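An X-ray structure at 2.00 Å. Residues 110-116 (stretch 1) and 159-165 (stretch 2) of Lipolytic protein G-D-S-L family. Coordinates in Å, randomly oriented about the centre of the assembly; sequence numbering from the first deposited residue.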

# COMPACT_ATOMS: atom_id res chain seq x y z
N GLU A 110 -1.44 -0.33 5.64
CA GLU A 110 -0.20 -0.99 5.85
C GLU A 110 -0.31 -1.99 7.04
O GLU A 110 -1.13 -1.84 7.93
N THR A 111 0.55 -2.97 6.99
CA THR A 111 0.58 -4.10 7.87
C THR A 111 1.23 -3.81 9.20
O THR A 111 1.83 -2.77 9.43
N GLN A 112 1.09 -4.74 10.12
CA GLN A 112 1.49 -4.49 11.50
C GLN A 112 2.97 -4.36 11.74
O GLN A 112 3.80 -4.90 11.02
N ILE A 113 3.31 -3.65 12.80
CA ILE A 113 4.67 -3.57 13.30
C ILE A 113 4.79 -4.69 14.36
O ILE A 113 4.40 -4.51 15.54
N ASP A 114 5.28 -5.84 13.90
CA ASP A 114 5.26 -7.10 14.64
C ASP A 114 6.24 -7.14 15.80
O ASP A 114 6.15 -7.96 16.66
N SER A 115 7.22 -6.26 15.80
CA SER A 115 8.14 -6.16 16.91
C SER A 115 7.60 -5.37 18.10
O SER A 115 8.30 -5.28 19.07
N ASP A 116 6.46 -4.68 17.97
CA ASP A 116 5.98 -3.79 19.04
C ASP A 116 4.45 -3.68 18.99
O ASP A 116 3.87 -2.61 18.73
N VAL A 159 4.07 -15.67 8.25
CA VAL A 159 3.92 -14.64 7.19
C VAL A 159 4.94 -13.46 7.22
O VAL A 159 5.06 -12.76 6.23
N PHE A 160 5.62 -13.23 8.33
CA PHE A 160 6.61 -12.15 8.51
C PHE A 160 8.03 -12.67 8.55
O PHE A 160 8.33 -13.67 9.21
N ALA A 161 8.92 -12.03 7.77
CA ALA A 161 10.36 -12.33 7.81
C ALA A 161 11.21 -11.57 8.86
O ALA A 161 12.39 -11.84 9.05
N GLY A 162 10.59 -10.58 9.48
CA GLY A 162 11.20 -9.68 10.42
C GLY A 162 10.13 -8.80 11.08
O GLY A 162 8.92 -9.05 11.01
N GLU A 163 10.59 -7.73 11.66
CA GLU A 163 9.70 -6.80 12.35
C GLU A 163 8.62 -6.20 11.50
O GLU A 163 7.55 -5.90 12.04
N VAL A 164 8.84 -6.00 10.19
CA VAL A 164 7.75 -5.50 9.32
C VAL A 164 7.56 -6.19 7.97
O VAL A 164 6.46 -6.19 7.40
N HIS A 165 8.62 -6.75 7.43
CA HIS A 165 8.55 -7.28 6.06
C HIS A 165 7.88 -8.63 5.96
O HIS A 165 8.27 -9.56 6.66

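Packing of two irregular loop segments, 110-116 and 159-165, which bury 370 Å² between them. Direct polar contacts centre on Glu 163: its carbonyl O accepts a hydrogen bond from Asp 114 N (2.9 Å), inside the type I turn that runs from Ile 113 to Asp 116, while its side chain (chi1 p, chi2 t) leaves sideways and brings OE2 to Ser 115 OG, the donor, at 3.2 Å. Ser 115, in the p rotamer, points toward the other stretch. Aromatic packing belongs to Phe 160 (chi1 m), whose CB points toward stretch 1. Thr 111 CB approaches the ring edge at CE1 (4.4 Å); Gln 112 CD lies obliquely 3.7 Å from CE2, and Asp 114 CG 4.3 Å from CD2. Gln 112 (p, t) starts sideways but its end comes nearer, and its NE2 donates to Asp 114 OD1 (3.0 Å), tying together two side chains that both touch the ring. Aliphatic contact is limited to Ile 113 CG1 and Val 164 CG1, 4.1 Å apart (rotamers m, t and m; both sideways). Two waters complete the contact. Water 1 accepts from Thr 111 OG1 (p rotamer) and donates to Gln 112 O and Val 164 O, each 2.7 Å from its oxygen; water 2 donates to Asp 114 OD2 (2.7 Å) and Gly 162 O (2.9 Å).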

# COMPACT_ATOMS: atom_id res chain seq x y z
CB GLU A 110 0.94 0.00 6.04
CG GLU A 110 2.27 -0.57 5.50
CD GLU A 110 3.31 0.48 5.03
OE1 GLU A 110 3.20 1.66 5.44
OE2 GLU A 110 4.22 0.09 4.25
CB THR A 111 1.29 -5.26 7.13
OG1 THR A 111 2.49 -4.77 6.52
CG2 THR A 111 0.40 -5.79 6.04
CB GLN A 112 0.92 -5.61 12.39
CG GLN A 112 1.72 -6.92 12.31
CD GLN A 112 0.82 -8.13 12.61
OE1 GLN A 112 -0.19 -8.36 11.94
NE2 GLN A 112 1.24 -8.94 13.57
CB ILE A 113 5.00 -2.14 13.82
CG1 ILE A 113 4.91 -1.16 12.62
CG2 ILE A 113 6.42 -2.13 14.41
CD1 ILE A 113 5.41 0.20 12.90
CB ASP A 114 5.55 -8.31 13.71
CG ASP A 114 5.02 -9.65 14.29
OD1 ASP A 114 3.87 -9.63 14.80
OD2 ASP A 114 5.73 -10.70 14.21
CB SER A 115 9.39 -5.39 16.45
OG SER A 115 8.94 -4.16 15.88
CB ASP A 116 6.65 -2.40 18.89
CG ASP A 116 6.51 -1.54 20.15
OD1 ASP A 116 6.21 -2.06 21.23
OD2 ASP A 116 6.67 -0.32 20.04
CB VAL A 159 2.51 -14.08 7.14
CG1 VAL A 159 1.50 -15.16 6.69
CG2 VAL A 159 2.10 -13.50 8.44
CB PHE A 160 6.30 -11.27 9.73
CG PHE A 160 5.04 -10.45 9.58
CD1 PHE A 160 5.03 -9.33 8.76
CD2 PHE A 160 3.91 -10.75 10.27
CE1 PHE A 160 3.87 -8.54 8.59
CE2 PHE A 160 2.76 -9.98 10.13
CZ PHE A 160 2.73 -8.90 9.28
CB ALA A 161 11.00 -12.13 6.46
CB GLU A 163 10.51 -5.72 13.10
CG GLU A 163 11.41 -4.91 12.24
CD GLU A 163 11.85 -3.60 12.91
OE1 GLU A 163 12.47 -2.74 12.21
OE2 GLU A 163 11.49 -3.38 14.09
CB VAL A 164 7.86 -3.97 9.03
CG1 VAL A 164 7.70 -3.20 10.33
CG2 VAL A 164 9.18 -3.60 8.36
CB HIS A 165 9.94 -7.36 5.44
CG HIS A 165 10.49 -6.02 5.13
ND1 HIS A 165 11.62 -5.53 5.72
CD2 HIS A 165 10.00 -5.03 4.35
CE1 HIS A 165 11.82 -4.28 5.31
NE2 HIS A 165 10.85 -3.96 4.49
O HOH W 1 4.37 -4.76 8.40
O HOH W 2 8.10 -11.10 12.93